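Local atomic coordinates of HP0958 (PDB entry 3NA7), a protein that has a long coiled-coil hairpin and a zinc-ribbon domain and probably acts as a chaperone and post-transcriptional regulator in flagellar biogenesis and export. Residues K44-I48 / L130-M134; A37-K41 / L137-A141; T72-I76 / A102-S106. All coordinates share one frame. Residues are numbered along the deposited sequence.

Contact 1. Residues K44-I48 / L130-M134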
loop_
_atom_site.group_PDB
_atom_site.type_symbol
_atom_site.label_atom_id
_atom_site.label_comp_id
_atom_site.label_asym_id
_atom_site.label_seq_id
_atom_site.Cartn_x
_atom_site.Cartn_y
_atom_site.Cartn_z
ATOM N N LYS A 44 -9.045 -7.144 -5.610
ATOM C CA LYS A 44 -9.758 -7.989 -6.567
ATOM C C LYS A 44 -11.092 -7.355 -6.991
ATOM O O LYS A 44 -11.535 -7.541 -8.126
ATOM C CB LYS A 44 -9.966 -9.370 -5.994
ATOM C CG LYS A 44 -8.652 -10.160 -5.919
ATOM C CD LYS A 44 -8.807 -11.398 -5.104
ATOM C CE LYS A 44 -7.438 -12.086 -4.836
ATOM N NZ LYS A 44 -7.032 -12.858 -6.022
ATOM N N ASN A 45 -11.704 -6.591 -6.079
ATOM C CA ASN A 45 -12.937 -5.932 -6.399
ATOM C C ASN A 45 -12.716 -4.879 -7.470
ATOM O O ASN A 45 -13.491 -4.807 -8.413
ATOM C CB ASN A 45 -13.637 -5.313 -5.179
ATOM C CG ASN A 45 -15.131 -5.145 -5.413
ATOM O OD1 ASN A 45 -15.702 -4.064 -5.250
ATOM N ND2 ASN A 45 -15.761 -6.214 -5.832
ATOM N N LYS A 46 -11.655 -4.090 -7.323
ATOM C CA LYS A 46 -11.222 -3.138 -8.352
ATOM C C LYS A 46 -10.881 -3.825 -9.666
ATOM O O LYS A 46 -11.229 -3.319 -10.724
ATOM C CB LYS A 46 -10.012 -2.322 -7.878
ATOM C CG LYS A 46 -10.373 -1.142 -7.035
ATOM C CD LYS A 46 -9.217 -0.614 -6.192
ATOM C CE LYS A 46 -9.743 0.493 -5.304
ATOM N NZ LYS A 46 -8.788 0.811 -4.219
ATOM N N ALA A 47 -10.219 -4.978 -9.606
ATOM C CA ALA A 47 -9.852 -5.687 -10.837
ATOM C C ALA A 47 -11.095 -6.174 -11.571
ATOM O O ALA A 47 -11.126 -6.162 -12.791
ATOM C CB ALA A 47 -8.878 -6.839 -10.557
ATOM N N ILE A 48 -12.142 -6.575 -10.841
ATOM C CA ILE A 48 -13.397 -6.952 -11.500
ATOM C C ILE A 48 -13.958 -5.745 -12.284
ATOM O O ILE A 48 -14.321 -5.878 -13.450
ATOM C CB ILE A 48 -14.440 -7.501 -10.497
ATOM C CG1 ILE A 48 -14.104 -8.954 -10.151
ATOM C CG2 ILE A 48 -15.899 -7.413 -11.058
ATOM C CD1 ILE A 48 -14.670 -9.418 -8.857
ATOM N N LEU A 130 -12.046 -14.098 -9.854
ATOM C CA LEU A 130 -11.836 -13.073 -8.857
ATOM C C LEU A 130 -12.981 -13.037 -7.815
ATOM O O LEU A 130 -12.743 -12.835 -6.628
ATOM C CB LEU A 130 -11.715 -11.699 -9.540
ATOM C CG LEU A 130 -10.456 -11.470 -10.402
ATOM C CD1 LEU A 130 -10.647 -10.219 -11.316
ATOM C CD2 LEU A 130 -9.187 -11.375 -9.539
ATOM N N LYS A 131 -14.206 -13.219 -8.288
ATOM C CA LYS A 131 -15.398 -13.174 -7.440
ATOM C C LYS A 131 -15.329 -14.325 -6.444
ATOM O O LYS A 131 -15.494 -14.124 -5.268
ATOM C CB LYS A 131 -16.666 -13.240 -8.318
ATOM C CG LYS A 131 -17.971 -12.920 -7.630
ATOM C CD LYS A 131 -19.144 -12.892 -8.641
ATOM C CE LYS A 131 -19.390 -14.272 -9.200
ATOM N NZ LYS A 131 -20.644 -14.363 -9.959
ATOM N N LYS A 132 -15.032 -15.530 -6.909
ATOM C CA LYS A 132 -14.773 -16.622 -5.979
ATOM C C LYS A 132 -13.633 -16.338 -4.986
ATOM O O LYS A 132 -13.731 -16.663 -3.812
ATOM C CB LYS A 132 -14.538 -17.930 -6.734
ATOM C CG LYS A 132 -15.812 -18.507 -7.325
ATOM C CD LYS A 132 -15.636 -19.978 -7.702
ATOM C CE LYS A 132 -16.544 -20.355 -8.864
ATOM N NZ LYS A 132 -16.575 -21.827 -9.080
ATOM N N GLU A 133 -12.552 -15.734 -5.446
ATOM C CA GLU A 133 -11.456 -15.427 -4.531
ATOM C C GLU A 133 -11.885 -14.410 -3.479
ATOM O O GLU A 133 -11.569 -14.578 -2.292
ATOM C CB GLU A 133 -10.209 -14.970 -5.282
ATOM C CG GLU A 133 -9.482 -16.139 -5.928
ATOM C CD GLU A 133 -8.538 -15.715 -7.054
ATOM O OE1 GLU A 133 -8.436 -14.511 -7.335
ATOM O OE2 GLU A 133 -7.887 -16.602 -7.648
ATOM N N MET A 134 -12.645 -13.402 -3.901
ATOM C CA MET A 134 -13.160 -12.417 -2.969
ATOM C C MET A 134 -13.967 -13.013 -1.815
ATOM O O MET A 134 -13.856 -12.540 -0.671
ATOM C CB MET A 134 -14.034 -11.411 -3.684
ATOM C CG MET A 134 -13.257 -10.400 -4.471
ATOM S SD MET A 134 -14.359 -9.210 -5.226
ATOM C CE MET A 134 -15.050 -8.357 -3.839
#
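Leu130 is the apolar centre of this helix pair. Its side chain leaves helix 91-171 toward helix 24-85 and is met there by three residues: Ile48, whose CG1 lies 3.7 Å from Leu130 CB; Ala47, whose CB is 3.9 Å from Leu130 CD1; and the aliphatic part of Lys44, with CG 3.9 Å from Leu130 CD2. The two methyls of the leucine thus reach different partners, and the small methyl of Ala47 suits the margin of the seam. Met134, one turn after Leu130, continues the apolar surface. Its flexible thioether swings across so that SD lies 3.7 Å from Ile48 CD1, and CG packs at 3.8 Å on Lys44 CB.

Outward from this core the contact turns polar on both flanks. On one, Asn45 ND2 gives a weak hydrogen bond of 3.4 Å to Met134 SD, a poor acceptor. On the other, Lys44 is long enough to pack the first part of its chain on the leucine and still carry NZ to Glu133 OE1, 2.5 Å away, in a hydrogen-bonded salt bridge. Lys131 turns its ammonium away from the seam to Glu128 on its own helix.

The segment axes approach to 9.5 Å at 158°, nearly antiparallel. Such an apolar stripe, covered by Met134 and the alkyl part of Lys44 with charged ends at the partly exposed edges, is the chemistry of a coiled coil, here an antiparallel one.

Contact 2. Residues A37-K41 / L137-A141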
loop_
_atom_site.group_PDB
_atom_site.type_symbol
_atom_site.label_atom_id
_atom_site.label_comp_id
_atom_site.label_asym_id
_atom_site.label_seq_id
_atom_site.Cartn_x
_atom_site.Cartn_y
_atom_site.Cartn_z
ATOM N N ALA A 37 -5.956 -9.947 3.921
ATOM C CA ALA A 37 -7.220 -10.438 3.378
ATOM C C ALA A 37 -8.125 -9.300 2.930
ATOM O O ALA A 37 -8.577 -9.282 1.787
ATOM C CB ALA A 37 -7.940 -11.351 4.375
ATOM N N LEU A 38 -8.357 -8.333 3.809
ATOM C CA LEU A 38 -9.156 -7.165 3.453
ATOM C C LEU A 38 -8.581 -6.400 2.258
ATOM O O LEU A 38 -9.331 -6.023 1.372
ATOM C CB LEU A 38 -9.322 -6.204 4.646
ATOM C CG LEU A 38 -10.005 -6.741 5.898
ATOM C CD1 LEU A 38 -9.911 -5.693 7.026
ATOM C CD2 LEU A 38 -11.487 -7.159 5.618
ATOM N N ASN A 39 -7.266 -6.166 2.225
ATOM C CA ASN A 39 -6.674 -5.424 1.096
ATOM C C ASN A 39 -6.695 -6.189 -0.227
ATOM O O ASN A 39 -6.891 -5.581 -1.255
ATOM C CB ASN A 39 -5.248 -4.919 1.399
ATOM C CG ASN A 39 -5.196 -3.904 2.562
ATOM O OD1 ASN A 39 -4.231 -3.889 3.343
ATOM N ND2 ASN A 39 -6.226 -3.070 2.685
ATOM N N ASP A 40 -6.469 -7.502 -0.200
ATOM C CA ASP A 40 -6.532 -8.358 -1.391
ATOM C C ASP A 40 -7.960 -8.380 -1.929
ATOM O O ASP A 40 -8.169 -8.346 -3.139
ATOM C CB ASP A 40 -6.125 -9.807 -1.068
ATOM C CG ASP A 40 -4.622 -9.986 -0.876
ATOM O OD1 ASP A 40 -3.862 -9.024 -1.115
ATOM O OD2 ASP A 40 -4.198 -11.112 -0.497
ATOM N N LYS A 41 -8.938 -8.415 -1.026
ATOM C CA LYS A 41 -10.347 -8.493 -1.414
ATOM C C LYS A 41 -10.741 -7.206 -2.127
ATOM O O LYS A 41 -11.423 -7.262 -3.144
ATOM C CB LYS A 41 -11.239 -8.704 -0.187
ATOM C CG LYS A 41 -12.754 -8.676 -0.420
ATOM C CD LYS A 41 -13.500 -9.054 0.897
ATOM C CE LYS A 41 -14.593 -8.026 1.261
ATOM N NZ LYS A 41 -15.832 -8.176 0.416
ATOM N N LEU A 137 -11.739 -14.729 0.667
ATOM C CA LEU A 137 -11.098 -13.710 1.486
ATOM C C LEU A 137 -12.023 -13.134 2.557
ATOM O O LEU A 137 -11.572 -12.824 3.657
ATOM C CB LEU A 137 -10.520 -12.592 0.617
ATOM C CG LEU A 137 -9.366 -13.050 -0.281
ATOM C CD1 LEU A 137 -9.245 -12.140 -1.491
ATOM C CD2 LEU A 137 -8.036 -13.170 0.493
ATOM N N GLU A 138 -13.301 -12.961 2.228
ATOM C CA GLU A 138 -14.298 -12.565 3.209
ATOM C C GLU A 138 -14.444 -13.666 4.286
ATOM O O GLU A 138 -14.473 -13.370 5.463
ATOM C CB GLU A 138 -15.647 -12.289 2.525
ATOM C CG GLU A 138 -16.709 -11.712 3.490
ATOM C CD GLU A 138 -17.968 -11.172 2.795
ATOM O OE1 GLU A 138 -18.753 -10.449 3.455
ATOM O OE2 GLU A 138 -18.158 -11.435 1.592
ATOM N N LYS A 139 -14.542 -14.926 3.864
ATOM C CA LYS A 139 -14.560 -16.067 4.789
ATOM C C LYS A 139 -13.349 -15.969 5.726
ATOM O O LYS A 139 -13.502 -16.020 6.955
ATOM C CB LYS A 139 -14.585 -17.392 4.023
ATOM C CG LYS A 139 -14.932 -18.656 4.863
ATOM C CD LYS A 139 -15.336 -19.836 3.946
ATOM C CE LYS A 139 -15.604 -21.153 4.718
ATOM N NZ LYS A 139 -16.404 -22.150 3.894
ATOM N N LEU A 140 -12.162 -15.769 5.142
ATOM C CA LEU A 140 -10.925 -15.568 5.910
ATOM C C LEU A 140 -11.020 -14.391 6.904
ATOM O O LEU A 140 -10.802 -14.574 8.121
ATOM C CB LEU A 140 -9.682 -15.502 4.989
ATOM C CG LEU A 140 -8.261 -15.371 5.602
ATOM C CD1 LEU A 140 -7.928 -16.549 6.524
ATOM C CD2 LEU A 140 -7.138 -15.192 4.524
ATOM N N ALA A 141 -11.389 -13.207 6.423
ATOM C CA ALA A 141 -11.523 -12.014 7.317
ATOM C C ALA A 141 -12.444 -12.285 8.510
ATOM O O ALA A 141 -12.124 -11.931 9.647
ATOM C CB ALA A 141 -12.027 -10.784 6.547
#
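Apolar packing dominates the meeting of 37-41 with 137-141. Ala37 and Leu137 have the closest backbones, their CA atoms 5.4 Å apart, and the small alanine is consistent with the close approach of the axes, 9.0 Å. Ala37 CB touches Leu140 CD2 at 3.9 Å and lies 4.3 Å from Leu137 CD2. Leu137 supplies the bulk that alanine lacks: its CD1 reaches the backbone N of Lys41 at 3.8 Å and Asp40 CB at 3.9 Å. At the other end, Leu38 starts from a CA-to-CB bond pointing away, yet its CD2 reaches Ala141 CB at 3.8 Å, so again a large side chain meets a small one.

With the segments 158° apart in direction, this is a piece of the antiparallel coiled-coil hairpin formed by helices 24-85 and 91-171. Leu137 and Ala141, one turn apart, both face the partner helix, where they also touch Lys44 and Leu34 respectively.

The charged residues belong to the margins. Lys41 contributes mainly its hydrocarbon: CB lies 4.0 Å from Leu137 CB, and CD is 4.1 Å from the backbone N of Glu138. Its NZ stands 4.2 Å from Glu138 OE2, an attraction of opposite charges too long for a salt bridge. Asp40 likewise offers CB to the leucine, while its carboxylate forms a salt bridge with Lys36, one turn back on the same helix.

Contact 3. Residues T72-I76 / A102-S106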
loop_
_atom_site.group_PDB
_atom_site.type_symbol
_atom_site.label_atom_id
_atom_site.label_comp_id
_atom_site.label_asym_id
_atom_site.label_seq_id
_atom_site.Cartn_x
_atom_site.Cartn_y
_atom_site.Cartn_z
ATOM N N THR A 72 -21.085 -3.910 -45.550
ATOM C CA THR A 72 -20.445 -4.813 -46.500
ATOM C C THR A 72 -21.449 -5.761 -47.145
ATOM O O THR A 72 -21.432 -5.942 -48.357
ATOM C CB THR A 72 -19.266 -5.550 -45.824
ATOM O OG1 THR A 72 -18.350 -4.562 -45.378
ATOM C CG2 THR A 72 -18.534 -6.464 -46.781
ATOM N N ASN A 73 -22.321 -6.345 -46.326
ATOM C CA ASN A 73 -23.358 -7.266 -46.791
ATOM C C ASN A 73 -24.377 -6.576 -47.693
ATOM O O ASN A 73 -24.827 -7.171 -48.678
ATOM C CB ASN A 73 -24.058 -7.957 -45.603
ATOM C CG ASN A 73 -23.142 -8.956 -44.875
ATOM O OD1 ASN A 73 -23.399 -9.345 -43.723
ATOM N ND2 ASN A 73 -22.079 -9.368 -45.539
ATOM N N ALA A 74 -24.719 -5.324 -47.377
ATOM C CA ALA A 74 -25.570 -4.512 -48.269
ATOM C C ALA A 74 -24.878 -4.290 -49.613
ATOM O O ALA A 74 -25.524 -4.317 -50.668
ATOM C CB ALA A 74 -25.915 -3.172 -47.632
ATOM N N LYS A 75 -23.565 -4.082 -49.581
ATOM C CA LYS A 75 -22.803 -3.932 -50.826
ATOM C C LYS A 75 -22.814 -5.241 -51.632
ATOM O O LYS A 75 -23.052 -5.252 -52.848
ATOM C CB LYS A 75 -21.383 -3.451 -50.528
ATOM C CG LYS A 75 -20.501 -3.256 -51.746
ATOM C CD LYS A 75 -20.865 -2.012 -52.538
ATOM C CE LYS A 75 -20.359 -2.130 -53.968
ATOM N NZ LYS A 75 -21.138 -1.250 -54.902
ATOM N N ILE A 76 -22.606 -6.360 -50.948
ATOM C CA ILE A 76 -22.717 -7.664 -51.614
ATOM C C ILE A 76 -24.074 -7.797 -52.320
ATOM O O ILE A 76 -24.118 -8.003 -53.540
ATOM C CB ILE A 76 -22.415 -8.828 -50.650
ATOM C CG1 ILE A 76 -20.945 -8.732 -50.175
ATOM C CG2 ILE A 76 -22.656 -10.161 -51.343
ATOM C CD1 ILE A 76 -20.535 -9.670 -49.010
ATOM N N ALA A 102 -15.527 -8.014 -51.725
ATOM C CA ALA A 102 -16.518 -7.675 -50.718
ATOM C C ALA A 102 -16.784 -8.847 -49.770
ATOM O O ALA A 102 -16.930 -8.637 -48.578
ATOM C CB ALA A 102 -17.803 -7.209 -51.382
ATOM N N LYS A 103 -16.840 -10.071 -50.304
ATOM C CA LYS A 103 -16.911 -11.302 -49.485
ATOM C C LYS A 103 -15.745 -11.432 -48.528
ATOM O O LYS A 103 -15.939 -11.794 -47.370
ATOM C CB LYS A 103 -16.945 -12.559 -50.357
ATOM C CG LYS A 103 -18.336 -13.174 -50.556
ATOM C CD LYS A 103 -18.329 -14.233 -51.692
ATOM C CE LYS A 103 -19.207 -15.450 -51.355
ATOM N NZ LYS A 103 -20.524 -15.073 -50.737
ATOM N N GLU A 104 -14.533 -11.160 -49.010
ATOM C CA GLU A 104 -13.363 -11.233 -48.153
ATOM C C GLU A 104 -13.428 -10.230 -47.019
ATOM O O GLU A 104 -13.093 -10.575 -45.899
ATOM C CB GLU A 104 -12.043 -11.097 -48.927
ATOM C CG GLU A 104 -11.174 -12.345 -48.879
ATOM C CD GLU A 104 -10.896 -12.877 -47.461
ATOM O OE1 GLU A 104 -10.136 -12.265 -46.663
ATOM O OE2 GLU A 104 -11.424 -13.959 -47.146
ATOM N N ARG A 105 -13.892 -9.011 -47.295
ATOM C CA ARG A 105 -13.988 -7.998 -46.244
ATOM C C ARG A 105 -15.020 -8.435 -45.204
ATOM O O ARG A 105 -14.806 -8.296 -44.002
ATOM C CB ARG A 105 -14.302 -6.611 -46.817
ATOM C CG ARG A 105 -13.219 -6.099 -47.797
ATOM C CD ARG A 105 -13.395 -4.640 -48.173
ATOM N NE ARG A 105 -12.097 -4.069 -48.523
ATOM C CZ ARG A 105 -11.770 -3.571 -49.713
ATOM N NH1 ARG A 105 -12.655 -3.526 -50.703
ATOM N NH2 ARG A 105 -10.546 -3.102 -49.909
ATOM N N SER A 106 -16.111 -9.028 -45.671
ATOM C CA SER A 106 -17.106 -9.557 -44.751
ATOM C C SER A 106 -16.540 -10.742 -43.931
ATOM O O SER A 106 -16.836 -10.857 -42.733
ATOM C CB SER A 106 -18.402 -9.901 -45.489
ATOM O OG SER A 106 -19.086 -10.941 -44.833
#
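This is a lightly packed, antiparallel helix-helix contact in the coiled-coil hairpin, toward the end where the chain turns back between helices 24-85 and 91-171. The segment axes come within 9.3 Å at 156°, yet the two sides together bury only 253 Å², consistent with the small residues, Ala102 and Ser106, on the facing surface. The register pairs Thr72 with Ser106, CA atoms 6.1 Å apart, and Ile76 with Ala102, CA atoms 6.3 Å apart.

Ile76 is the large apolar residue here. Its CG1 rests 3.7 Å from Ala102 CB, and its CD1 reaches along the partner helix to the backbone N of Lys103 at 3.9 Å and to Ser106 CB at 4.1 Å. Alanine and serine accept the isoleucine without forcing the backbones apart. One turn earlier, Thr72 presents its methyl to the seam: CG2 lies 3.2 Å from the carbonyl O of Ala102 and 3.7 Å from Ser106 CB. Its hydroxyl is satisfied by the backbone carbonyl of Thr68 on its own helix, so its methyl can be turned to the seam. At the edge, Asn73 ND2 donates a weak hydrogen bond of 3.5 Å to Ser106 OG. Arg105 begins toward the seam, with CB 4.2 Å from Thr72 CG2, but then leads away, as suits a charged residue on an exposed flank.

A bound magnesium ion lies about 6 Å from the side chain of Lys103. The contact's centre is about 53 Å from the centre of the chain, far from the sheet of strands 193-195, 231-233 and 223-224 at the other end of the molecule.

All three contacts join helix 24-85 to helix 91-171, and their order is that of a hairpin: 37-41, 44-48 and 72-76 along the outgoing helix are answered by 137-141, 130-134 and 102-106 on the returning one. Contact 3 closes the shortest loop and contact 2 the longest. Contacts 1 and 2 are neighbours, with centres about 10 Å apart, and touch through Lys44 CD and Leu137 CD1 at 3.7 Å. Contact 3 lies farther out, its centre about 42 Å from that of contact 1 and about 52 Å from that of contact 2. Repeated antiparallel pairing extends a kinked two-helix arm that projects from the end carrying the zinc site of Cys201, Cys204, Cys225 and Cys228.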